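Local coordinates for MgGH51 (Meripilus giganteus, PDB 6ZPV), which hydrolyses alpha-L-arabinofuranosidic linkages as a fungal alpha-L-arabinofuranosidase of glycoside hydrolase family GH51, at residues 14-19 and 473-478; 18-23 and 223-228; 397-402 and 425-430. All coordinates share one frame; numbering follows the deposited sequence.

In the fold
The three contacts belong to one eight-stranded parallel barrel. Contact 1 closes it, bringing residues 14-19, ahead of the first strand, against the eighth strand, 474-479. Contact 2 continues from the same stretch, sharing Tyr18 and Gly19, and pairs the first strand with the second; the two centres are about 11 Å apart. Contact 3 pairs the sixth and seventh strands, its centre about 11 Å from contact 1 and about 12 Å from contact 2. Arg226 NH1 of contact 2 crosses the interior to Glu429 OE2 of contact 3, a salt bridge of 2.8 Å. A glycerol beside Glu429 lies about 4 Å from the Glu23 side chain, at the strands' C-terminal end, where barrel glycosidases keep their active site.

Contact 1: residues 14-19 and 473-478. With SO4 (sulfate ion), chain R.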
loop_
_atom_site.group_PDB
_atom_site.type_symbol
_atom_site.label_atom_id
_atom_site.label_comp_id
_atom_site.label_asym_id
_atom_site.label_seq_id
_atom_site.Cartn_x
_atom_site.Cartn_y
_atom_site.Cartn_z
ATOM N N PRO A 14 18.865 -13.081 -3.085
ATOM C CA PRO A 14 17.667 -13.191 -3.920
ATOM C C PRO A 14 17.266 -11.848 -4.527
ATOM O O PRO A 14 17.361 -10.813 -3.845
ATOM C CB PRO A 14 16.606 -13.666 -2.912
ATOM C CG PRO A 14 17.309 -14.346 -1.845
ATOM C CD PRO A 14 18.595 -13.530 -1.715
ATOM N N SER A 15 16.686 -11.886 -5.720
ATOM C CA SER A 15 16.145 -10.657 -6.339
ATOM C C SER A 15 15.002 -10.092 -5.507
ATOM O O SER A 15 14.792 -8.862 -5.605
ATOM C CB SER A 15 15.685 -10.952 -7.763
ATOM O OG SER A 15 14.479 -11.681 -7.812
ATOM N N THR A 16 14.334 -10.900 -4.733
ATOM C CA THR A 16 13.146 -10.543 -3.966
ATOM C C THR A 16 13.421 -10.014 -2.567
ATOM O O THR A 16 12.465 -9.776 -1.842
ATOM C CB THR A 16 12.236 -11.783 -3.913
ATOM O OG1 THR A 16 13.009 -12.903 -3.462
ATOM C CG2 THR A 16 11.595 -12.084 -5.244
ATOM N N LEU A 17 14.691 -9.799 -2.194
ATOM C CA LEU A 17 14.943 -9.563 -0.754
ATOM C C LEU A 17 14.147 -8.393 -0.217
ATOM O O LEU A 17 13.642 -8.498 0.923
ATOM C CB LEU A 17 16.425 -9.369 -0.502
ATOM C CG LEU A 17 16.827 -9.226 0.956
ATOM C CD1 LEU A 17 16.341 -10.358 1.824
ATOM C CD2 LEU A 17 18.339 -9.103 1.065
ATOM N N TYR A 18 14.063 -7.265 -0.900
ATOM C CA TYR A 18 13.405 -6.066 -0.375
ATOM C C TYR A 18 12.137 -5.744 -1.142
ATOM O O TYR A 18 12.209 -5.637 -2.395
ATOM C CB TYR A 18 14.342 -4.853 -0.350
ATOM C CG TYR A 18 15.617 -5.109 0.422
ATOM C CD1 TYR A 18 15.600 -5.173 1.808
ATOM C CD2 TYR A 18 16.812 -5.329 -0.217
ATOM C CE1 TYR A 18 16.769 -5.454 2.530
ATOM C CE2 TYR A 18 17.976 -5.602 0.493
ATOM C CZ TYR A 18 17.958 -5.681 1.860
ATOM O OH TYR A 18 19.095 -5.929 2.598
ATOM N N GLY A 19 11.033 -5.510 -0.472
ATOM C CA GLY A 19 9.777 -5.158 -1.163
ATOM C C GLY A 19 8.812 -4.484 -0.248
ATOM O O GLY A 19 9.193 -4.038 0.848
ATOM N N ILE A 473 18.426 -18.073 3.210
ATOM C CA ILE A 473 17.105 -18.583 3.645
ATOM C C ILE A 473 16.051 -17.466 3.719
ATOM O O ILE A 473 14.860 -17.794 3.633
ATOM C CB ILE A 473 17.185 -19.382 4.953
ATOM C CG1 ILE A 473 17.569 -18.530 6.157
ATOM C CG2 ILE A 473 18.034 -20.612 4.755
ATOM C CD1 ILE A 473 17.407 -19.233 7.508
ATOM N N VAL A 474 16.404 -16.211 3.966
ATOM C CA VAL A 474 15.464 -15.093 3.946
ATOM C C VAL A 474 15.324 -14.624 2.506
ATOM O O VAL A 474 16.327 -14.152 1.924
ATOM C CB VAL A 474 15.901 -13.943 4.863
ATOM C CG1 VAL A 474 14.887 -12.787 4.740
ATOM C CG2 VAL A 474 16.060 -14.381 6.300
ATOM N N PHE A 475 14.152 -14.792 1.901
ATOM C CA PHE A 475 13.992 -14.449 0.498
ATOM C C PHE A 475 13.326 -13.103 0.262
ATOM O O PHE A 475 13.403 -12.589 -0.870
ATOM C CB PHE A 475 13.273 -15.541 -0.318
ATOM C CG PHE A 475 11.788 -15.623 -0.181
ATOM C CD1 PHE A 475 11.188 -16.226 0.946
ATOM C CD2 PHE A 475 10.944 -15.061 -1.114
ATOM C CE1 PHE A 475 9.817 -16.339 1.060
ATOM C CE2 PHE A 475 9.566 -15.193 -0.997
ATOM C CZ PHE A 475 9.010 -15.811 0.105
ATOM N N ALA A 476 12.676 -12.523 1.262
ATOM C CA ALA A 476 11.850 -11.321 1.062
ATOM C C ALA A 476 11.598 -10.697 2.434
ATOM O O ALA A 476 11.447 -11.420 3.438
ATOM C CB ALA A 476 10.548 -11.735 0.400
ATOM N N ALA A 477 11.469 -9.381 2.467
ATOM C CA ALA A 477 11.255 -8.621 3.704
ATOM C C ALA A 477 10.572 -7.311 3.359
ATOM O O ALA A 477 11.017 -6.604 2.446
ATOM C CB ALA A 477 12.560 -8.391 4.387
ATOM N N SER A 478 9.548 -6.948 4.149
ATOM C CA SER A 478 8.809 -5.699 3.953
ATOM C C SER A 478 8.407 -5.080 5.285
ATOM O O SER A 478 7.832 -5.745 6.172
ATOM C CB SER A 478 7.558 -5.949 3.077
ATOM O OG SER A 478 6.860 -7.137 3.408
HETATM S S SO4 R . 15.200 -14.995 -7.241
HETATM O O1 SO4 R . 14.223 -13.969 -6.823
HETATM O O2 SO4 R . 14.891 -15.657 -8.472
HETATM O O3 SO4 R . 15.226 -16.037 -6.145
HETATM O O4 SO4 R . 16.497 -14.337 -7.207
#
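Thr16 meets Phe475 through its hydroxyl: OG1 donates to Phe475 O over 2.6 Å. The side chain is turned so that OG1 sits between its own backbone N and carbonyl carbon (chi1 51°), which points the hydroxyl at the strand. The same OG1 also lies at the edge of the Phe475 ring, near its plane and 3.8 Å from CD2, while Ala476 CB covers part of one face of that ring. Phe475 O takes a second, softer contact from Leu17 CA at 3.4 Å. Leu17 holds CG anti to the backbone N (chi1 -175°), and chi2 (54°) turns CD1 to Val474, crossing that side chain at a slant with 4.1 Å between Leu17 CD1 and Val474 CG1. Pro14 completes this end by resting the CB and CG of its ring against the carbonyls of Phe475 and Val474.

Further on, the backbones take over. Tyr18 and Ala477 form a single bridge, and Gly19 N donates to Ala477 O at 3.1 Å; Ala476 CA lies 3.3 Å from Thr16 O. Tyr18 directs its CB away from the strand, and its hydroxyl bonds to Glu468.

The type I turn from Pro14 to Leu17 presents Ser15 outward, where its N and OG both bind a sulfate, probably from the crystallisation liquor, that Arg344 also holds; Ser15 N to sulfate O4 is 2.9 Å and almost straight. The chemistry implies a barrel seam closed with few regular strand bonds: a threonine hydroxyl takes up a buried strand carbonyl at the turn, and a single backbone bridge follows beyond it.

Contact 2: residues 18-23 and 223-228; sequences YGLMFE and SFFRFP
Leu20 and Met21 pair in parallel with Phe225 and Arg226, the first and second strands of the (beta/alpha)8 barrel. The backbone bonds run in regular alternation: Leu20 N to Phe224 O, Arg226 N to Leu20 O at 2.8 Å, then Phe22 N to Arg226 O. At the Tyr18 end, Tyr18 O takes two bonds from Ser223, one from N in the carbonyl plane and one from OG at 2.8 Å, well above that plane.

The aromatic contacts fall on two sides. With CG between its backbone N and carbonyl carbon (chi1 68°), Phe224 folds its ring over the first strand, and Gly19 CA lies over one face, 3.4 Å from the ring centroid. An alanine in place of Phe224 would probably open a gap beneath Gly19 and leave the Phe426 ring, which meets Phe224 nearly at right angles, without that neighbour. Elsewhere Phe22 and Phe225 lie side by side, pointing the same way, their planes 21° apart but slid so far that the rings barely overlap; Phe22 CB instead packs on Phe225 CZ at 3.3 Å. Leu20 CD1 touches CD2 of the same Phe225 ring.

Among the polar side chains, Arg226 runs extended past Met21, whose CG lies 3.6 Å from Arg226 NH1, to salt bridges with Glu347 and Glu429. At the far end, beyond the cis peptide bond preceding Pro228, Glu23 CA approaches Pro228 O to 3.4 Å.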
loop_
_atom_site.group_PDB
_atom_site.type_symbol
_atom_site.label_atom_id
_atom_site.label_comp_id
_atom_site.label_asym_id
_atom_site.label_seq_id
_atom_site.Cartn_x
_atom_site.Cartn_y
_atom_site.Cartn_z
ATOM N N TYR A 18 14.063 -7.265 -0.900
ATOM C CA TYR A 18 13.405 -6.066 -0.375
ATOM C C TYR A 18 12.137 -5.744 -1.142
ATOM O O TYR A 18 12.209 -5.637 -2.395
ATOM C CB TYR A 18 14.342 -4.853 -0.350
ATOM C CG TYR A 18 15.617 -5.109 0.422
ATOM C CD1 TYR A 18 15.600 -5.173 1.808
ATOM C CD2 TYR A 18 16.812 -5.329 -0.217
ATOM C CE1 TYR A 18 16.769 -5.454 2.530
ATOM C CE2 TYR A 18 17.976 -5.602 0.493
ATOM C CZ TYR A 18 17.958 -5.681 1.860
ATOM O OH TYR A 18 19.095 -5.929 2.598
ATOM N N GLY A 19 11.033 -5.510 -0.472
ATOM C CA GLY A 19 9.777 -5.158 -1.163
ATOM C C GLY A 19 8.812 -4.484 -0.248
ATOM O O GLY A 19 9.193 -4.038 0.848
ATOM N N LEU A 20 7.555 -4.426 -0.656
ATOM C CA LEU A 20 6.513 -3.650 0.008
ATOM C C LEU A 20 5.391 -4.539 0.518
ATOM O O LEU A 20 5.064 -5.584 -0.088
ATOM C CB LEU A 20 5.906 -2.649 -0.980
ATOM C CG LEU A 20 6.883 -1.746 -1.714
ATOM C CD1 LEU A 20 6.112 -0.758 -2.566
ATOM C CD2 LEU A 20 7.839 -1.028 -0.790
ATOM N N MET A 21 4.782 -4.108 1.622
ATOM C CA MET A 21 3.589 -4.743 2.192
ATOM C C MET A 21 2.410 -3.799 2.151
ATOM O O MET A 21 2.483 -2.692 2.696
ATOM C CB MET A 21 3.825 -5.222 3.625
ATOM C CG MET A 21 2.663 -5.952 4.257
ATOM S SD MET A 21 1.406 -4.860 4.972
ATOM C CE MET A 21 0.085 -5.967 5.358
ATOM N N PHE A 22 1.314 -4.214 1.484
ATOM C CA PHE A 22 0.152 -3.346 1.317
ATOM C C PHE A 22 -1.127 -4.033 1.807
ATOM O O PHE A 22 -1.457 -5.156 1.427
ATOM C CB PHE A 22 0.000 -2.957 -0.162
ATOM C CG PHE A 22 -1.096 -1.907 -0.352
ATOM C CD1 PHE A 22 -2.415 -2.265 -0.563
ATOM C CD2 PHE A 22 -0.806 -0.568 -0.287
ATOM C CE1 PHE A 22 -3.401 -1.294 -0.677
ATOM C CE2 PHE A 22 -1.793 0.413 -0.395
ATOM C CZ PHE A 22 -3.092 0.036 -0.609
ATOM N N GLU A 23 -1.905 -3.249 2.543
ATOM C CA GLU A 23 -3.339 -3.445 2.690
ATOM C C GLU A 23 -3.925 -2.034 2.732
ATOM O O GLU A 23 -3.187 -1.087 3.016
ATOM C CB GLU A 23 -3.664 -4.205 3.979
ATOM C CG GLU A 23 -3.465 -3.361 5.244
ATOM C CD GLU A 23 -3.674 -4.175 6.524
ATOM O OE1 GLU A 23 -4.791 -4.726 6.724
ATOM O OE2 GLU A 23 -2.698 -4.244 7.299
ATOM N N SER A 223 11.165 -4.927 -5.011
ATOM C CA SER A 223 11.131 -6.070 -5.939
ATOM C C SER A 223 9.786 -6.802 -5.897
ATOM O O SER A 223 9.477 -7.538 -6.848
ATOM C CB SER A 223 12.205 -7.087 -5.639
ATOM O OG SER A 223 12.023 -7.656 -4.352
ATOM N N PHE A 224 9.016 -6.648 -4.838
ATOM C CA PHE A 224 7.743 -7.361 -4.705
ATOM C C PHE A 224 6.762 -6.471 -3.975
ATOM O O PHE A 224 7.097 -5.476 -3.335
ATOM C CB PHE A 224 7.893 -8.680 -3.943
ATOM C CG PHE A 224 8.232 -8.547 -2.484
ATOM C CD1 PHE A 224 7.251 -8.245 -1.528
ATOM C CD2 PHE A 224 9.544 -8.643 -2.047
ATOM C CE1 PHE A 224 7.546 -8.036 -0.213
ATOM C CE2 PHE A 224 9.847 -8.461 -0.708
ATOM C CZ PHE A 224 8.865 -8.152 0.204
ATOM N N PHE A 225 5.506 -6.871 -4.073
ATOM C CA PHE A 225 4.366 -6.181 -3.444
ATOM C C PHE A 225 3.443 -7.249 -2.852
ATOM O O PHE A 225 2.798 -8.015 -3.602
ATOM C CB PHE A 225 3.655 -5.318 -4.496
ATOM C CG PHE A 225 2.655 -4.319 -3.995
ATOM C CD1 PHE A 225 1.342 -4.672 -3.698
ATOM C CD2 PHE A 225 2.963 -2.990 -3.884
ATOM C CE1 PHE A 225 0.387 -3.713 -3.393
ATOM C CE2 PHE A 225 2.022 -2.027 -3.590
ATOM C CZ PHE A 225 0.707 -2.396 -3.348
ATOM N N ARG A 226 3.390 -7.340 -1.536
ATOM C CA ARG A 226 2.512 -8.287 -0.797
ATOM C C ARG A 226 1.138 -7.634 -0.650
ATOM O O ARG A 226 1.039 -6.455 -0.218
ATOM C CB ARG A 226 3.113 -8.604 0.577
ATOM C CG ARG A 226 2.330 -9.612 1.362
ATOM C CD ARG A 226 2.635 -9.556 2.854
ATOM N NE ARG A 226 1.843 -10.505 3.637
ATOM C CZ ARG A 226 1.430 -10.290 4.889
ATOM N NH1 ARG A 226 1.857 -9.213 5.564
ATOM N NH2 ARG A 226 0.575 -11.136 5.440
ATOM N N PHE A 227 0.055 -8.325 -1.004
ATOM C CA PHE A 227 -1.285 -7.711 -1.022
ATOM C C PHE A 227 -2.303 -8.818 -1.111
ATOM O O PHE A 227 -1.953 -9.942 -1.541
ATOM C CB PHE A 227 -1.413 -6.761 -2.219
ATOM C CG PHE A 227 -1.726 -7.441 -3.532
ATOM C CD1 PHE A 227 -0.814 -8.263 -4.130
ATOM C CD2 PHE A 227 -3.006 -7.338 -4.062
ATOM C CE1 PHE A 227 -1.153 -8.977 -5.257
ATOM C CE2 PHE A 227 -3.333 -8.043 -5.190
ATOM C CZ PHE A 227 -2.419 -8.889 -5.784
ATOM N N PRO A 228 -3.604 -8.592 -0.833
ATOM C CA PRO A 228 -4.208 -7.343 -0.349
ATOM C C PRO A 228 -4.253 -7.232 1.168
ATOM O O PRO A 228 -4.863 -6.286 1.706
ATOM C CB PRO A 228 -5.606 -7.394 -0.941
ATOM C CG PRO A 228 -5.940 -8.868 -0.871
ATOM C CD PRO A 228 -4.642 -9.542 -1.261
#

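Contact 3: residues 397-402 and 425-430; sequences YDVHVY and YFEGEY. With GOL (glycerol), chain F.
His400 offers one ring face to Glu429, whose extended side chain lies across it: CG sits 3.7 Å from the ring centroid, almost on the normal, and the carboxylate continues the stack with its plane 24° from that of the ring. Beyond the imidazole, Glu429 OE1 meets Tyr402 OH at 2.6 Å, in the plane of the tyrosine ring at its edge. A glycerol, probably from the crystallisation liquor, sits at this corner, bonding through O2 to Glu429 OE1 and through O3 to Tyr402 OH.

Asp398 fills the hollow beside Gly428 and the Phe426 ring. Its OD1 accepts Gly428 N at 2.9 Å on the syn side, and a beta carbon at Gly428 would collide with that oxygen; OD2 takes His400 NE2 at 2.7 Å from above the carboxylate plane. On the other face of the sheet Tyr397 CB nudges the Tyr425 ring. Glu427 bends at chi2 (85°), which turns CD back toward the neighbouring strand; OE2 lies 3.3 Å from Val401 CG1, and OE1 is hydrogen-bonded to Tyr415 OH.

In this beta-alpha-beta unit of the barrel, helix 405-410 packs on Val401 and Tyr430 through Phe408, helix 454-469 covers Glu427 and Tyr430, and strand 474-479 touches Phe426 through Ala476 and Ser478.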
loop_
_atom_site.group_PDB
_atom_site.type_symbol
_atom_site.label_atom_id
_atom_site.label_comp_id
_atom_site.label_asym_id
_atom_site.label_seq_id
_atom_site.Cartn_x
_atom_site.Cartn_y
_atom_site.Cartn_z
ATOM N N TYR A 397 7.574 -19.723 5.166
ATOM C CA TYR A 397 6.770 -19.122 6.237
ATOM C C TYR A 397 6.913 -17.597 6.190
ATOM O O TYR A 397 8.006 -17.089 5.881
ATOM C CB TYR A 397 7.236 -19.572 7.624
ATOM C CG TYR A 397 6.667 -20.901 8.073
ATOM C CD1 TYR A 397 5.384 -20.953 8.609
ATOM C CD2 TYR A 397 7.349 -22.102 8.008
ATOM C CE1 TYR A 397 4.815 -22.114 9.070
ATOM C CE2 TYR A 397 6.781 -23.281 8.452
ATOM C CZ TYR A 397 5.505 -23.302 8.998
ATOM O OH TYR A 397 4.989 -24.453 9.504
ATOM N N ASP A 398 5.830 -16.892 6.546
ATOM C CA ASP A 398 5.768 -15.454 6.731
ATOM C C ASP A 398 5.879 -15.156 8.227
ATOM O O ASP A 398 5.030 -15.623 9.018
ATOM C CB ASP A 398 4.483 -14.862 6.155
ATOM C CG ASP A 398 4.393 -13.342 6.236
ATOM O OD1 ASP A 398 5.406 -12.744 6.709
ATOM O OD2 ASP A 398 3.328 -12.772 5.882
ATOM N N VAL A 399 6.918 -14.418 8.611
ATOM C CA VAL A 399 7.201 -14.007 10.010
ATOM C C VAL A 399 6.939 -12.522 10.145
ATOM O O VAL A 399 7.460 -11.708 9.347
ATOM C CB VAL A 399 8.668 -14.365 10.345
ATOM C CG1 VAL A 399 9.017 -13.994 11.761
ATOM C CG2 VAL A 399 8.988 -15.807 10.060
ATOM N N HIS A 400 6.168 -12.123 11.164
ATOM C CA HIS A 400 5.867 -10.712 11.452
ATOM C C HIS A 400 6.443 -10.336 12.807
ATOM O O HIS A 400 6.288 -11.106 13.747
ATOM C CB HIS A 400 4.341 -10.465 11.504
ATOM C CG HIS A 400 3.628 -10.796 10.233
ATOM N ND1 HIS A 400 2.245 -10.789 10.163
ATOM C CD2 HIS A 400 4.078 -11.132 9.004
ATOM C CE1 HIS A 400 1.906 -11.123 8.930
ATOM N NE2 HIS A 400 2.980 -11.339 8.191
ATOM N N VAL A 401 6.999 -9.141 12.940
ATOM C CA VAL A 401 7.414 -8.648 14.279
ATOM C C VAL A 401 7.277 -7.126 14.365
ATOM O O VAL A 401 7.829 -6.396 13.524
ATOM C CB VAL A 401 8.821 -9.133 14.668
ATOM C CG1 VAL A 401 9.923 -8.631 13.742
ATOM C CG2 VAL A 401 9.104 -8.764 16.114
ATOM N N TYR A 402 6.628 -6.681 15.411
ATOM C CA TYR A 402 6.558 -5.276 15.838
ATOM C C TYR A 402 7.197 -5.176 17.196
ATOM O O TYR A 402 6.829 -5.905 18.125
ATOM C CB TYR A 402 5.111 -4.806 15.849
ATOM C CG TYR A 402 4.473 -4.846 14.481
ATOM C CD1 TYR A 402 4.768 -3.902 13.526
ATOM C CD2 TYR A 402 3.606 -5.858 14.152
ATOM C CE1 TYR A 402 4.210 -3.969 12.262
ATOM C CE2 TYR A 402 3.066 -5.928 12.886
ATOM C CZ TYR A 402 3.361 -4.993 11.923
ATOM O OH TYR A 402 2.793 -4.985 10.665
ATOM N N TYR A 425 12.136 -17.987 4.254
ATOM C CA TYR A 425 11.422 -17.136 5.206
ATOM C C TYR A 425 11.165 -15.771 4.610
ATOM O O TYR A 425 12.088 -15.157 4.011
ATOM C CB TYR A 425 12.167 -17.079 6.533
ATOM C CG TYR A 425 12.250 -18.426 7.209
ATOM C CD1 TYR A 425 11.218 -18.893 8.005
ATOM C CD2 TYR A 425 13.273 -19.329 6.954
ATOM C CE1 TYR A 425 11.234 -20.157 8.560
ATOM C CE2 TYR A 425 13.312 -20.622 7.488
ATOM C CZ TYR A 425 12.270 -21.032 8.307
ATOM O OH TYR A 425 12.253 -22.270 8.883
ATOM N N PHE A 426 9.956 -15.308 4.786
ATOM C CA PHE A 426 9.500 -13.978 4.328
ATOM C C PHE A 426 9.235 -13.162 5.589
ATOM O O PHE A 426 8.381 -13.536 6.405
ATOM C CB PHE A 426 8.182 -14.188 3.587
ATOM C CG PHE A 426 7.420 -12.968 3.142
ATOM C CD1 PHE A 426 8.054 -11.788 2.878
ATOM C CD2 PHE A 426 6.041 -13.041 2.933
ATOM C CE1 PHE A 426 7.354 -10.684 2.398
ATOM C CE2 PHE A 426 5.327 -11.952 2.440
ATOM C CZ PHE A 426 6.008 -10.778 2.159
ATOM N N GLU A 427 9.971 -12.062 5.810
ATOM C CA GLU A 427 9.687 -11.157 6.920
ATOM C C GLU A 427 8.623 -10.175 6.415
ATOM O O GLU A 427 8.952 -9.041 6.005
ATOM C CB GLU A 427 10.958 -10.466 7.393
ATOM C CG GLU A 427 10.805 -9.886 8.786
ATOM C CD GLU A 427 11.055 -10.838 9.932
ATOM O OE1 GLU A 427 11.473 -11.982 9.723
ATOM O OE2 GLU A 427 10.832 -10.397 11.126
ATOM N N GLY A 428 7.364 -10.648 6.362
ATOM C CA GLY A 428 6.339 -9.931 5.614
ATOM C C GLY A 428 5.801 -8.693 6.262
ATOM O O GLY A 428 5.131 -7.885 5.602
ATOM N N GLU A 429 6.030 -8.541 7.583
ATOM C CA GLU A 429 5.731 -7.291 8.279
ATOM C C GLU A 429 6.802 -7.143 9.362
ATOM O O GLU A 429 6.945 -8.027 10.216
ATOM C CB GLU A 429 4.361 -7.337 9.002
ATOM C CG GLU A 429 3.182 -7.536 8.056
ATOM C CD GLU A 429 1.824 -7.688 8.699
ATOM O OE1 GLU A 429 1.624 -7.156 9.849
ATOM O OE2 GLU A 429 0.960 -8.368 8.103
ATOM N N TYR A 430 7.402 -5.977 9.408
ATOM C CA TYR A 430 8.225 -5.608 10.564
ATOM C C TYR A 430 8.271 -4.102 10.667
ATOM O O TYR A 430 8.234 -3.396 9.667
ATOM C CB TYR A 430 9.648 -6.219 10.536
ATOM C CG TYR A 430 10.552 -5.759 9.416
ATOM C CD1 TYR A 430 10.410 -6.205 8.118
ATOM C CD2 TYR A 430 11.562 -4.833 9.680
ATOM C CE1 TYR A 430 11.245 -5.765 7.107
ATOM C CE2 TYR A 430 12.384 -4.383 8.676
ATOM C CZ TYR A 430 12.255 -4.843 7.384
ATOM O OH TYR A 430 13.098 -4.415 6.412
HETATM C C1 GOL F . -1.625 -4.349 12.306
HETATM O O1 GOL F . -1.699 -5.391 13.283
HETATM C C2 GOL F . -0.436 -4.580 11.372
HETATM O O2 GOL F . -0.674 -5.812 10.689
HETATM C C3 GOL F . -0.282 -3.404 10.437
HETATM O O3 GOL F . 0.769 -3.502 9.484
#